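PDB 2QZ9: aspartate-semialdehyde dehydrogenase 2 from Vibrio cholerae, which catalyses the NADPH-dependent reductive dephosphorylation of L-aspartyl-4-phosphate to L-aspartate-semialdehyde, a step in lysine and methionine biosynthesis. Local coordinates for residues C131-M136 and M214-E219; E150-T155 and P227-N232; E246-E251 and L309-D314. All coordinates share one frame; numbering follows the deposited sequence. Where two conformers were deposited one is given.

Contact 1 of 3, residues C131-M136 and M214-E219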
ATOM      1  N   CYS A 131      16.956  -0.858  -1.633  1.00 29.53           N
ATOM      2  CA  CYS A 131      16.414  -0.004  -0.576  1.00 30.94           C
ATOM      3  C   CYS A 131      15.374  -0.663   0.326  1.00 30.21           C
ATOM      4  O   CYS A 131      15.486  -0.570   1.545  1.00 30.54           O
ATOM      5  CB  CYS A 131      15.894   1.326  -1.121  1.00 31.58           C
ATOM      6  SG  CYS A 131      15.066   1.274  -2.715  1.00 40.59           S
ATOM      7  N   SER A 132      14.386  -1.325  -0.277  1.00 29.57           N
ATOM      8  CA  SER A 132      13.274  -1.972   0.426  1.00 29.29           C
ATOM      9  C   SER A 132      13.752  -3.042   1.392  1.00 28.72           C
ATOM     10  O   SER A 132      13.237  -3.169   2.504  1.00 29.05           O
ATOM     11  CB  SER A 132      12.342  -2.628  -0.579  1.00 29.55           C
ATOM     12  OG  SER A 132      11.876  -1.675  -1.509  1.00 33.01           O
ATOM     13  N   THR A 133      14.733  -3.815   0.947  1.00 27.68           N
ATOM     14  CA  THR A 133      15.355  -4.843   1.754  1.00 27.18           C
ATOM     15  C   THR A 133      16.114  -4.231   2.946  1.00 26.35           C
ATOM     16  O   THR A 133      15.884  -4.630   4.094  1.00 26.23           O
ATOM     17  CB  THR A 133      16.274  -5.741   0.872  1.00 27.12           C
ATOM     18  OG1 THR A 133      15.487  -6.301  -0.189  1.00 27.44           O
ATOM     19  CG2 THR A 133      16.872  -6.880   1.696  1.00 27.61           C
ATOM     20  N   ILE A 134      16.990  -3.261   2.679  1.00 25.52           N
ATOM     21  CA  ILE A 134      17.722  -2.553   3.758  1.00 24.74           C
ATOM     22  C   ILE A 134      16.807  -2.159   4.924  1.00 25.10           C
ATOM     23  O   ILE A 134      17.049  -2.550   6.056  1.00 25.28           O
ATOM     24  CB  ILE A 134      18.475  -1.286   3.252  1.00 24.65           C
ATOM     25  CG1 ILE A 134      19.684  -1.661   2.387  1.00 22.83           C
ATOM     26  CG2 ILE A 134      18.960  -0.419   4.430  1.00 23.62           C
ATOM     27  CD1 ILE A 134      20.222  -0.496   1.550  1.00 23.43           C
ATOM     28  N   GLN A 135      15.762  -1.392   4.646  1.00 25.42           N
ATOM     29  CA  GLN A 135      14.909  -0.871   5.727  1.00 26.06           C
ATOM     30  C   GLN A 135      14.118  -1.944   6.446  1.00 26.23           C
ATOM     31  O   GLN A 135      13.883  -1.833   7.650  1.00 26.80           O
ATOM     32  CB  GLN A 135      13.973   0.235   5.229  1.00 25.56           C
ATOM     33  CG  GLN A 135      12.868  -0.202   4.262  1.00 25.58           C
ATOM     34  CD  GLN A 135      12.030   0.966   3.785  1.00 26.48           C
ATOM     35  OE1 GLN A 135      12.489   1.773   2.982  1.00 28.80           O
ATOM     36  NE2 GLN A 135      10.789   1.065   4.278  1.00 25.57           N
ATOM     37  N   MET A 136      13.693  -2.968   5.711  1.00 26.71           N
ATOM     38  CA  MET A 136      12.956  -4.078   6.307  1.00 27.75           C
ATOM     39  C   MET A 136      13.867  -4.883   7.241  1.00 28.18           C
ATOM     40  O   MET A 136      13.451  -5.265   8.331  1.00 28.50           O
ATOM     41  CB  MET A 136      12.369  -5.001   5.230  1.00 27.55           C
ATOM     42  CG  MET A 136      11.602  -6.183   5.800  1.00 27.00           C
ATOM     43  SD  MET A 136      10.796  -7.177   4.551  1.00 29.23           S
ATOM     44  CE  MET A 136      12.164  -8.110   3.836  1.00 24.96           C
ATOM     45  N   MET A 214      11.079 -10.408  -6.178  1.00 33.44           N
ATOM     46  CA  MET A 214      12.095 -11.459  -6.123  1.00 33.56           C
ATOM     47  C   MET A 214      13.410 -11.025  -5.475  1.00 33.48           C
ATOM     48  O   MET A 214      14.063 -11.840  -4.833  1.00 33.92           O
ATOM     49  CB  MET A 214      12.305 -12.128  -7.493  1.00 33.44           C
ATOM     50  CG  MET A 214      11.174 -13.111  -7.877  1.00 33.22           C
ATOM     51  SD  MET A 214      10.563 -14.107  -6.477  1.00 34.48           S
ATOM     52  CE  MET A 214      12.000 -15.165  -6.194  1.00 33.87           C
ATOM     53  N   LYS A 215      13.767  -9.744  -5.583  1.00 33.39           N
ATOM     54  CA  LYS A 215      14.931  -9.198  -4.858  1.00 33.62           C
ATOM     55  C   LYS A 215      14.772  -9.141  -3.348  1.00 33.17           C
ATOM     56  O   LYS A 215      15.718  -9.437  -2.611  1.00 33.04           O
ATOM     57  CB  LYS A 215      15.293  -7.790  -5.354  1.00 34.41           C
ATOM     58  CG  LYS A 215      15.900  -7.760  -6.745  1.00 36.58           C
ATOM     59  CD  LYS A 215      16.210  -6.331  -7.137  1.00 39.31           C
ATOM     60  CE  LYS A 215      16.640  -6.235  -8.581  1.00 41.39           C
ATOM     61  NZ  LYS A 215      16.156  -4.916  -9.118  1.00 44.13           N
ATOM     62  N   MET A 216      13.599  -8.738  -2.862  1.00 32.51           N
ATOM     63  CA  MET A 216      13.384  -8.778  -1.418  1.00 32.17           C
ATOM     64  C   MET A 216      13.534 -10.208  -0.883  1.00 31.79           C
ATOM     65  O   MET A 216      14.087 -10.408   0.187  1.00 31.89           O
ATOM     66  CB  MET A 216      12.045  -8.163  -1.022  1.00 32.07           C
ATOM     67  CG  MET A 216      11.909  -6.686  -1.404  1.00 31.90           C
ATOM     68  SD  MET A 216      10.379  -5.968  -0.782  1.00 33.81           S
ATOM     69  CE  MET A 216      10.717  -5.861   0.982  1.00 30.76           C
ATOM     70  N   VAL A 217      13.034 -11.196  -1.629  1.00 31.40           N
ATOM     71  CA  VAL A 217      13.234 -12.612  -1.296  1.00 30.96           C
ATOM     72  C   VAL A 217      14.719 -12.995  -1.221  1.00 30.85           C
ATOM     73  O   VAL A 217      15.222 -13.337  -0.154  1.00 30.44           O
ATOM     74  CB  VAL A 217      12.497 -13.531  -2.302  1.00 31.06           C
ATOM     75  CG1 VAL A 217      12.828 -15.005  -2.046  1.00 31.09           C
ATOM     76  CG2 VAL A 217      11.002 -13.287  -2.229  1.00 29.03           C
ATOM     77  N   TRP A 218      15.421 -12.903  -2.347  1.00 31.51           N
ATOM     78  CA  TRP A 218      16.798 -13.376  -2.430  1.00 32.18           C
ATOM     79  C   TRP A 218      17.752 -12.587  -1.546  1.00 32.38           C
ATOM     80  O   TRP A 218      18.603 -13.161  -0.875  1.00 32.60           O
ATOM     81  CB  TRP A 218      17.319 -13.303  -3.860  1.00 33.10           C
ATOM     82  CG  TRP A 218      16.604 -14.124  -4.870  1.00 33.82           C
ATOM     83  CD1 TRP A 218      16.079 -15.388  -4.712  1.00 34.32           C
ATOM     84  CD2 TRP A 218      16.386 -13.764  -6.236  1.00 34.49           C
ATOM     85  NE1 TRP A 218      15.523 -15.811  -5.900  1.00 34.06           N
ATOM     86  CE2 TRP A 218      15.704 -14.834  -6.848  1.00 33.88           C
ATOM     87  CE3 TRP A 218      16.700 -12.626  -7.003  1.00 36.22           C
ATOM     88  CZ2 TRP A 218      15.319 -14.801  -8.191  1.00 34.68           C
ATOM     89  CZ3 TRP A 218      16.316 -12.594  -8.339  1.00 34.63           C
ATOM     90  CH2 TRP A 218      15.630 -13.677  -8.916  1.00 34.52           C
ATOM     91  N   GLU A 219      17.618 -11.269  -1.542  1.00 32.07           N
ATOM     92  CA  GLU A 219      18.527 -10.466  -0.726  1.00 31.68           C
ATOM     93  C   GLU A 219      18.293 -10.677   0.756  1.00 31.26           C
ATOM     94  O   GLU A 219      19.246 -10.663   1.537  1.00 31.35           O
ATOM     95  CB  GLU A 219      18.457  -8.994  -1.098  1.00 31.62           C
ATOM     96  CG  GLU A 219      18.832  -8.735  -2.538  1.00 31.40           C
ATOM     97  CD  GLU A 219      18.851  -7.264  -2.870  1.00 32.63           C
ATOM     98  OE1 GLU A 219      19.095  -6.448  -1.962  1.00 33.22           O
ATOM     99  OE2 GLU A 219      18.619  -6.919  -4.041  1.00 33.57           O
TER

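Contact 2 of 3, residues E150-T155 and P227-N232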
ATOM      1  N   GLU A 150      10.256 -17.101  10.743  1.00 33.32           N
ATOM      2  CA  GLU A 150       9.963 -18.202   9.823  1.00 33.84           C
ATOM      3  C   GLU A 150       9.447 -17.675   8.484  1.00 33.20           C
ATOM      4  O   GLU A 150       9.860 -18.160   7.428  1.00 33.92           O
ATOM      5  CB  GLU A 150       8.942 -19.186  10.436  1.00 33.42           C
ATOM      6  CG  GLU A 150       8.598 -20.369   9.530  0.50 34.41           C
ATOM      7  CD  GLU A 150       7.448 -21.213  10.061  0.50 35.27           C
ATOM      8  OE1 GLU A 150       7.532 -21.691  11.220  0.50 36.18           O
ATOM      9  OE2 GLU A 150       6.464 -21.411   9.308  0.50 36.92           O
ATOM     10  N   ARG A 151       8.551 -16.688   8.528  1.00 32.32           N
ATOM     11  CA  ARG A 151       7.891 -16.189   7.313  1.00 31.33           C
ATOM     12  C   ARG A 151       7.590 -14.680   7.374  1.00 30.88           C
ATOM     13  O   ARG A 151       7.123 -14.171   8.409  1.00 30.83           O
ATOM     14  CB  ARG A 151       6.623 -17.019   7.055  1.00 31.30           C
ATOM     15  CG  ARG A 151       5.765 -16.598   5.890  1.00 31.19           C
ATOM     16  CD  ARG A 151       4.876 -17.754   5.442  1.00 32.57           C
ATOM     17  NE  ARG A 151       4.050 -17.376   4.297  1.00 33.51           N
ATOM     18  CZ  ARG A 151       2.762 -17.056   4.372  1.00 35.81           C
ATOM     19  NH1 ARG A 151       2.136 -17.072   5.544  1.00 35.81           N
ATOM     20  NH2 ARG A 151       2.093 -16.725   3.266  1.00 36.79           N
ATOM     21  N   ILE A 152       7.878 -13.978   6.273  1.00 29.95           N
ATOM     22  CA  ILE A 152       7.563 -12.547   6.126  1.00 30.06           C
ATOM     23  C   ILE A 152       6.559 -12.287   4.982  1.00 29.38           C
ATOM     24  O   ILE A 152       6.862 -12.558   3.827  1.00 29.24           O
ATOM     25  CB  ILE A 152       8.835 -11.687   5.864  1.00 29.98           C
ATOM     26  CG1 ILE A 152       9.925 -11.968   6.909  1.00 31.25           C
ATOM     27  CG2 ILE A 152       8.505 -10.188   5.860  1.00 31.41           C
ATOM     28  CD1 ILE A 152      11.351 -11.518   6.475  1.00 30.36           C
ATOM     29  N   ASN A 153       5.363 -11.795   5.325  1.00 28.66           N
ATOM     30  CA  ASN A 153       4.467 -11.153   4.360  1.00 28.18           C
ATOM     31  C   ASN A 153       4.737  -9.652   4.362  1.00 27.51           C
ATOM     32  O   ASN A 153       4.691  -9.021   5.402  1.00 27.84           O
ATOM     33  CB  ASN A 153       2.999 -11.407   4.713  1.00 28.53           C
ATOM     34  CG  ASN A 153       2.504 -12.763   4.245  1.00 30.46           C
ATOM     35  OD1 ASN A 153       2.245 -13.654   5.054  1.00 35.79           O
ATOM     36  ND2 ASN A 153       2.375 -12.930   2.944  1.00 29.10           N
ATOM     37  N   VAL A 154       5.034  -9.083   3.206  1.00 27.01           N
ATOM     38  CA  VAL A 154       5.355  -7.661   3.124  1.00 26.81           C
ATOM     39  C   VAL A 154       4.742  -7.042   1.862  1.00 26.98           C
ATOM     40  O   VAL A 154       4.803  -7.622   0.783  1.00 28.00           O
ATOM     41  CB  VAL A 154       6.895  -7.437   3.172  1.00 26.66           C
ATOM     42  CG1 VAL A 154       7.582  -8.176   2.029  1.00 24.82           C
ATOM     43  CG2 VAL A 154       7.254  -5.956   3.190  1.00 26.27           C
ATOM     44  N   THR A 155       4.095  -5.896   2.014  1.00 26.89           N
ATOM     45  CA  THR A 155       3.606  -5.141   0.871  1.00 27.11           C
ATOM     46  C   THR A 155       4.179  -3.745   1.002  1.00 26.74           C
ATOM     47  O   THR A 155       4.313  -3.224   2.108  1.00 26.72           O
ATOM     48  CB  THR A 155       2.058  -5.095   0.775  1.00 27.59           C
ATOM     49  OG1 THR A 155       1.528  -4.256   1.820  1.00 30.61           O
ATOM     50  CG2 THR A 155       1.464  -6.503   0.899  1.00 26.47           C
ATOM     51  N   PRO A 227      18.452 -19.808   4.155  1.00 40.88           N
ATOM     52  CA  PRO A 227      17.603 -20.238   3.043  1.00 40.64           C
ATOM     53  C   PRO A 227      16.223 -20.749   3.500  1.00 40.35           C
ATOM     54  O   PRO A 227      15.443 -21.236   2.679  1.00 40.50           O
ATOM     55  CB  PRO A 227      18.416 -21.382   2.422  1.00 40.68           C
ATOM     56  CG  PRO A 227      19.148 -21.980   3.598  1.00 41.18           C
ATOM     57  CD  PRO A 227      19.504 -20.799   4.470  1.00 40.75           C
ATOM     58  N   SER A 228      15.932 -20.645   4.795  1.00 39.68           N
ATOM     59  CA  SER A 228      14.654 -21.116   5.326  1.00 39.17           C
ATOM     60  C   SER A 228      13.701 -19.997   5.798  1.00 38.34           C
ATOM     61  O   SER A 228      12.593 -20.290   6.251  1.00 38.12           O
ATOM     62  CB  SER A 228      14.891 -22.121   6.453  1.00 39.05           C
ATOM     63  OG  SER A 228      15.434 -21.456   7.574  1.00 40.24           O
ATOM     64  N   ILE A 229      14.127 -18.732   5.714  1.00 37.58           N
ATOM     65  CA  ILE A 229      13.191 -17.611   5.950  1.00 36.60           C
ATOM     66  C   ILE A 229      12.373 -17.492   4.692  1.00 35.67           C
ATOM     67  O   ILE A 229      12.914 -17.324   3.596  1.00 35.15           O
ATOM     68  CB  ILE A 229      13.856 -16.232   6.122  1.00 37.18           C
ATOM     69  CG1 ILE A 229      15.251 -16.342   6.702  1.00 37.83           C
ATOM     70  CG2 ILE A 229      12.962 -15.250   6.925  1.00 35.81           C
ATOM     71  CD1 ILE A 229      16.196 -15.461   5.958  1.00 39.45           C
ATOM     72  N   MET A 230      11.066 -17.590   4.859  1.00 34.88           N
ATOM     73  CA  MET A 230      10.152 -17.449   3.754  1.00 34.18           C
ATOM     74  C   MET A 230       9.769 -15.980   3.611  1.00 32.79           C
ATOM     75  O   MET A 230       9.513 -15.308   4.594  1.00 32.57           O
ATOM     76  CB  MET A 230       8.943 -18.356   3.974  1.00 34.85           C
ATOM     77  CG  MET A 230       9.293 -19.876   3.993  1.00 37.03           C
ATOM     78  SD  MET A 230      10.041 -20.482   2.460  1.00 45.05           S
ATOM     79  CE  MET A 230      11.791 -20.409   2.808  1.00 43.85           C
ATOM     80  N   VAL A 231       9.785 -15.477   2.383  1.00 31.48           N
ATOM     81  CA  VAL A 231       9.501 -14.061   2.139  1.00 30.43           C
ATOM     82  C   VAL A 231       8.462 -13.970   1.033  1.00 29.71           C
ATOM     83  O   VAL A 231       8.661 -14.507  -0.053  1.00 29.81           O
ATOM     84  CB  VAL A 231      10.784 -13.239   1.766  1.00 29.96           C
ATOM     85  CG1 VAL A 231      10.475 -11.743   1.684  1.00 29.84           C
ATOM     86  CG2 VAL A 231      11.912 -13.501   2.763  1.00 29.79           C
ATOM     87  N   ASN A 232       7.358 -13.280   1.317  1.00 28.60           N
ATOM     88  CA  ASN A 232       6.235 -13.175   0.376  1.00 28.01           C
ATOM     89  C   ASN A 232       5.881 -11.706   0.127  1.00 27.20           C
ATOM     90  O   ASN A 232       5.095 -11.126   0.868  1.00 27.04           O
ATOM     91  CB  ASN A 232       5.043 -13.944   0.942  1.00 27.60           C
ATOM     92  CG  ASN A 232       3.872 -14.019  -0.011  1.00 28.84           C
ATOM     93  OD1 ASN A 232       2.739 -14.244   0.422  1.00 29.42           O
ATOM     94  ND2 ASN A 232       4.128 -13.842  -1.309  1.00 25.66           N
TER

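Contact 3 of 3, residues E246-E251 and L309-D314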
ATOM      1  N   GLU A 246       6.669   0.258   4.169  1.00 26.42           N
ATOM      2  CA  GLU A 246       6.340  -1.158   4.063  1.00 26.68           C
ATOM      3  C   GLU A 246       5.434  -1.583   5.199  1.00 26.50           C
ATOM      4  O   GLU A 246       5.632  -1.237   6.356  1.00 25.35           O
ATOM      5  CB  GLU A 246       7.596  -2.029   4.109  1.00 26.52           C
ATOM      6  CG  GLU A 246       8.539  -1.840   2.938  1.00 28.57           C
ATOM      7  CD  GLU A 246       9.956  -2.286   3.244  1.00 31.87           C
ATOM      8  OE1 GLU A 246      10.299  -2.534   4.426  1.00 31.93           O
ATOM      9  OE2 GLU A 246      10.734  -2.385   2.283  1.00 33.71           O
ATOM     10  N   ALA A 247       4.444  -2.368   4.834  1.00 26.79           N
ATOM     11  CA  ALA A 247       3.630  -3.061   5.790  1.00 27.48           C
ATOM     12  C   ALA A 247       4.198  -4.470   5.976  1.00 27.17           C
ATOM     13  O   ALA A 247       4.155  -5.286   5.050  1.00 27.47           O
ATOM     14  CB  ALA A 247       2.234  -3.130   5.233  1.00 27.14           C
ATOM     15  N   VAL A 248       4.748  -4.748   7.157  1.00 27.04           N
ATOM     16  CA  VAL A 248       5.452  -6.014   7.406  1.00 26.88           C
ATOM     17  C   VAL A 248       4.691  -6.860   8.429  1.00 27.27           C
ATOM     18  O   VAL A 248       4.449  -6.421   9.553  1.00 26.70           O
ATOM     19  CB  VAL A 248       6.930  -5.774   7.870  1.00 27.13           C
ATOM     20  CG1 VAL A 248       7.741  -7.068   7.816  1.00 26.59           C
ATOM     21  CG2 VAL A 248       7.617  -4.706   7.006  1.00 24.98           C
ATOM     22  N   HIS A 249       4.297  -8.066   8.016  1.00 27.59           N
ATOM     23  CA  HIS A 249       3.550  -8.992   8.868  1.00 28.49           C
ATOM     24  C   HIS A 249       4.414 -10.262   9.042  1.00 29.51           C
ATOM     25  O   HIS A 249       4.501 -11.111   8.138  1.00 29.26           O
ATOM     26  CB  HIS A 249       2.200  -9.369   8.222  1.00 27.87           C
ATOM     27  CG  HIS A 249       1.243  -8.222   8.032  1.00 28.65           C
ATOM     28  ND1 HIS A 249      -0.013  -8.396   7.483  1.00 26.99           N
ATOM     29  CD2 HIS A 249       1.340  -6.901   8.331  1.00 28.54           C
ATOM     30  CE1 HIS A 249      -0.646  -7.237   7.453  1.00 29.28           C
ATOM     31  NE2 HIS A 249       0.155  -6.313   7.955  1.00 30.58           N
ATOM     32  N   VAL A 250       5.066 -10.391  10.188  1.00 30.50           N
ATOM     33  CA  VAL A 250       6.026 -11.490  10.353  1.00 31.91           C
ATOM     34  C   VAL A 250       5.546 -12.586  11.298  1.00 32.47           C
ATOM     35  O   VAL A 250       4.797 -12.334  12.256  1.00 32.49           O
ATOM     36  CB  VAL A 250       7.445 -11.000  10.771  1.00 31.92           C
ATOM     37  CG1 VAL A 250       8.024 -10.111   9.705  1.00 32.74           C
ATOM     38  CG2 VAL A 250       7.415 -10.266  12.090  1.00 32.09           C
ATOM     39  N   GLU A 251       5.973 -13.805  11.005  1.00 33.34           N
ATOM     40  CA  GLU A 251       5.706 -14.936  11.863  1.00 34.59           C
ATOM     41  C   GLU A 251       7.036 -15.335  12.471  1.00 35.69           C
ATOM     42  O   GLU A 251       7.962 -15.706  11.751  1.00 35.69           O
ATOM     43  CB  GLU A 251       5.101 -16.079  11.064  1.00 34.41           C
ATOM     44  CG  GLU A 251       3.768 -15.721  10.393  1.00 35.16           C
ATOM     45  CD  GLU A 251       3.426 -16.617   9.219  1.00 36.31           C
ATOM     46  OE1 GLU A 251       3.780 -17.818   9.246  1.00 36.13           O
ATOM     47  OE2 GLU A 251       2.798 -16.116   8.260  1.00 35.83           O
ATOM     48  N   LEU A 309       4.189  -4.629  11.760  1.00 25.80           N
ATOM     49  CA  LEU A 309       4.821  -3.314  11.879  1.00 25.54           C
ATOM     50  C   LEU A 309       4.734  -2.517  10.580  1.00 24.30           C
ATOM     51  O   LEU A 309       4.386  -3.064   9.535  1.00 23.24           O
ATOM     52  CB  LEU A 309       6.270  -3.435  12.395  1.00 25.62           C
ATOM     53  CG  LEU A 309       7.380  -4.252  11.739  1.00 27.17           C
ATOM     54  CD1 LEU A 309       8.697  -3.912  12.478  1.00 27.52           C
ATOM     55  CD2 LEU A 309       7.146  -5.770  11.790  1.00 27.92           C
ATOM     56  N   TRP A 310       5.030  -1.226  10.676  1.00 23.87           N
ATOM     57  CA  TRP A 310       5.032  -0.311   9.530  1.00 24.43           C
ATOM     58  C   TRP A 310       6.445   0.252   9.453  1.00 24.92           C
ATOM     59  O   TRP A 310       6.965   0.735  10.443  1.00 26.07           O
ATOM     60  CB  TRP A 310       3.986   0.795   9.748  1.00 23.49           C
ATOM     61  CG  TRP A 310       3.918   1.946   8.729  1.00 22.80           C
ATOM     62  CD1 TRP A 310       4.328   3.247   8.942  1.00 20.60           C
ATOM     63  CD2 TRP A 310       3.359   1.922   7.401  1.00 20.93           C
ATOM     64  NE1 TRP A 310       4.084   4.009   7.828  1.00 19.67           N
ATOM     65  CE2 TRP A 310       3.480   3.235   6.874  1.00 19.71           C
ATOM     66  CE3 TRP A 310       2.778   0.920   6.601  1.00 20.84           C
ATOM     67  CZ2 TRP A 310       3.072   3.568   5.579  1.00 20.47           C
ATOM     68  CZ3 TRP A 310       2.362   1.253   5.324  1.00 20.58           C
ATOM     69  CH2 TRP A 310       2.502   2.577   4.824  1.00 20.69           C
ATOM     70  N   VAL A 311       7.078   0.161   8.290  1.00 25.12           N
ATOM     71  CA  VAL A 311       8.500   0.522   8.176  1.00 25.29           C
ATOM     72  C   VAL A 311       8.705   1.610   7.110  1.00 25.16           C
ATOM     73  O   VAL A 311       8.228   1.489   5.988  1.00 24.36           O
ATOM     74  CB  VAL A 311       9.404  -0.730   7.930  1.00 24.94           C
ATOM     75  CG1 VAL A 311      10.858  -0.343   7.822  1.00 25.08           C
ATOM     76  CG2 VAL A 311       9.237  -1.735   9.075  1.00 24.73           C
ATOM     77  N   VAL A 312       9.386   2.687   7.488  1.00 25.31           N
ATOM     78  CA  VAL A 312       9.606   3.799   6.571  1.00 25.98           C
ATOM     79  C   VAL A 312      11.088   4.187   6.552  1.00 26.53           C
ATOM     80  O   VAL A 312      11.742   4.178   7.598  1.00 25.58           O
ATOM     81  CB  VAL A 312       8.722   5.028   6.938  1.00 25.90           C
ATOM     82  CG1 VAL A 312       8.915   6.155   5.945  1.00 26.46           C
ATOM     83  CG2 VAL A 312       7.236   4.634   6.949  1.00 26.61           C
ATOM     84  N   ALA A 313      11.602   4.516   5.358  1.00 26.99           N
ATOM     85  CA  ALA A 313      12.955   5.090   5.232  1.00 27.88           C
ATOM     86  C   ALA A 313      13.077   5.986   4.001  1.00 28.00           C
ATOM     87  O   ALA A 313      12.261   5.904   3.087  1.00 28.39           O
ATOM     88  CB  ALA A 313      14.027   3.995   5.205  1.00 27.83           C
ATOM     89  N   ASP A 314      14.080   6.864   4.010  1.00 28.23           N
ATOM     90  CA  ASP A 314      14.447   7.634   2.828  1.00 28.50           C
ATOM     91  C   ASP A 314      15.289   6.700   1.967  1.00 28.68           C
ATOM     92  O   ASP A 314      16.379   6.285   2.365  1.00 29.10           O
ATOM     93  CB  ASP A 314      15.229   8.898   3.206  1.00 27.95           C
ATOM     94  CG  ASP A 314      15.549   9.791   2.003  1.00 29.44           C
ATOM     95  OD1 ASP A 314      15.628  11.032   2.173  1.00 32.26           O
ATOM     96  OD2 ASP A 314      15.726   9.282   0.880  1.00 29.57           O
TER

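Contact 1 of 3, residues C131-M136 and M214-E219
Thr133 and Met216 mark the place where helix 131-147 and helix 211-224 meet, with their CA atoms 5.4 Å apart. The axes of the two short segments pass at 9.2 Å, with a crossing angle of -49°. This is helix-on-helix packing against the mixed sheet of the C-terminal domain in the semialdehyde dehydrogenase fold. Helix 131-147 begins at Cys131, which forms the acyl-thioester intermediate. Cys131 itself points away from segment 214-219.

Thr133 presents both of its branches to the other helix. Its first torsion sets OG1 beside the backbone N and CG2 beside the carbonyl carbon. Thr133 OG1 reaches the backbone of the other helix, 3.5 Å from Met216 CA. The polar need of this hydroxyl is met by a hydrogen bond with Asn130 OD1. The methyl branch does different work, since Thr133 CG2 rests on Glu219 CB at 3.8 Å.

Beyond that CB, the Glu219 carboxylate is shared between two partners. OE1 accepts a hydrogen bond from Asn130 N, and OE2 makes a salt bridge to Arg100, which is predicted to bind phosphate. Glu219 may thus help to position Arg100. Lys215, also predicted to bind phosphate, starts one turn earlier, and the tip of its side chain leads away from segment 131-136.

Met216 runs in the opposite direction to Thr133 and slides past it. The chain is straight through chi2 and bends at chi3 (72°), which turns the methyl toward segment 131-136. On the way Met216 SD passes Ser132 CB at 3.9 Å. Met136 stretches out from its own helix with CG anti to the backbone N (179°). The two thioethers meet at an angle, with Met216 CE 3.8 Å from Met136 SD and 3.9 Å from Met136 CE.

Contact 2 of 3, residues E150-T155 and P227-N232
Ile152 meets Ile229 because its chi1 of -52° sets CG1 beside the backbone N, and the extended chain (chi2 161°) carries CD1 outward from the sheet, alongside Ile229. This brings Ile152 CD1 to 4.1 Å from Ile229 CG2 and 4.2 Å from Val231 CG2. Arg151 leaves the opposite face with CG anti to its N (176°) and runs extended to NE. Its root crosses Met230 at about a right angle, with Arg151 CB 4.1 Å from Met230 CB.

The backbones are parallel strands in register, pairing Arg151 with Met230, Ile152 with Val231 and Asn153 with Asn232. Four hydrogen bonds join them. Met230 N donates to Glu150 O at 2.9 Å, and Ile152 N to Met230 O at 2.7 Å. Asn232 N donates to Ile152 O at 2.7 Å. The fourth is longer, from Val154 N to Asn232 O at 3.1 Å. Asn153 OD1 lies above one face of the Arg151 guanidinium, toward its rim.

The guanidinium is gripped mainly from across the dimer. It makes salt bridges to Asp300 and Glu251 of the second subunit and also to Glu251 of its own chain, and its NE is hydrogen-bonded to Ser302 OG of the second subunit, so it probably helps to hold the homodimer together. Strand 149-158 pairs along its other edge with strand 244-252, where Glu150 and Arg151 both oppose Glu251 in a classic beta bulge. Strand 230-234 is an outermost strand of the sheet in this chain. Helices 131-147 and 211-224 cover the face that carries Ile152 and Val231, through Met136, Leu140 and Thr220.

Contact 3 of 3, residues E246-E251 and L309-D314
Leu309 pairs with Val248, in two strands that run antiparallel with their short axes at 144°. The pairing continues here from Val250 with Ile307. Leu309 and Val248 are hydrogen-bonded both ways. Leu309 N donates to Val248 O at 2.9 Å, and Val248 N returns a bond to Leu309 O at 2.9 Å. The side chain adds to this. Leu309 chi1 (57°) puts CG between the backbone N and the carbonyl carbon, and from there CD2 folds back to 3.9 Å from Val248 CB.

Trp310 faces Ala247 in a non-hydrogen-bonded pair on the other face. The six-membered ring of the indole lies beside the neighbouring backbone, with Trp310 CE3 3.6 Å from Glu246 O. Its NE1 is held by Pro280 O, which should limit the swing of the ring. Tyr157 meets the same ring edge-to-face.

Val311 pairs with Glu246, again with two bonds. Glu246 N donates to Val311 O at 2.7 Å. The return bond runs from Val311 N to Glu246 O at 2.8 Å. Val311 CG2 packs on Val248 CG2 at 4.0 Å, crossing it at a slant. Val311 CB lies 4.0 Å from Glu246 OE1, so this oxygen of the buried carboxylate has an aliphatic neighbour. The other oxygen, OE2, comes close to Ser132 O of helix 131-147, and Gln135 and Met136 of that helix press on the same side chain.

Asp314 ends the segment, beyond the pairing, and its OD2 caps Val316 N, ahead of helix 317-335.

These are central strands of the mixed sheet in the dimerisation domain. The face with Glu246 and Val248 meets helix 131-147, while that with Ala247 and Trp310 meets the second subunit, as expected of this GAPDH-like fold.

From the N terminus, contact 1 opens at 131-136, on the helix that follows the nucleotide-binding sheet. Contact 2 opens next, at 150-155. Contact 1 then closes at 214-219 and contact 2 at 227-232, so the two cross. Helix 131-147 leads into strand 149-158, and helix 211-224 into strand 230-234, so two helix-strand units lie side by side. Contact 3 comes after both in series, from 246-251 to 309-314. Contacts 2 and 3 belong to one sheet, joined where strand 149-158 pairs with strand 244-252 through Thr155 O and Ala247 N. Contact 1 lies on that sheet: Met216 CE packs on Val154 CG1, and Gln135 NE2 lies near Val311 O. All three contacts touch the second subunit.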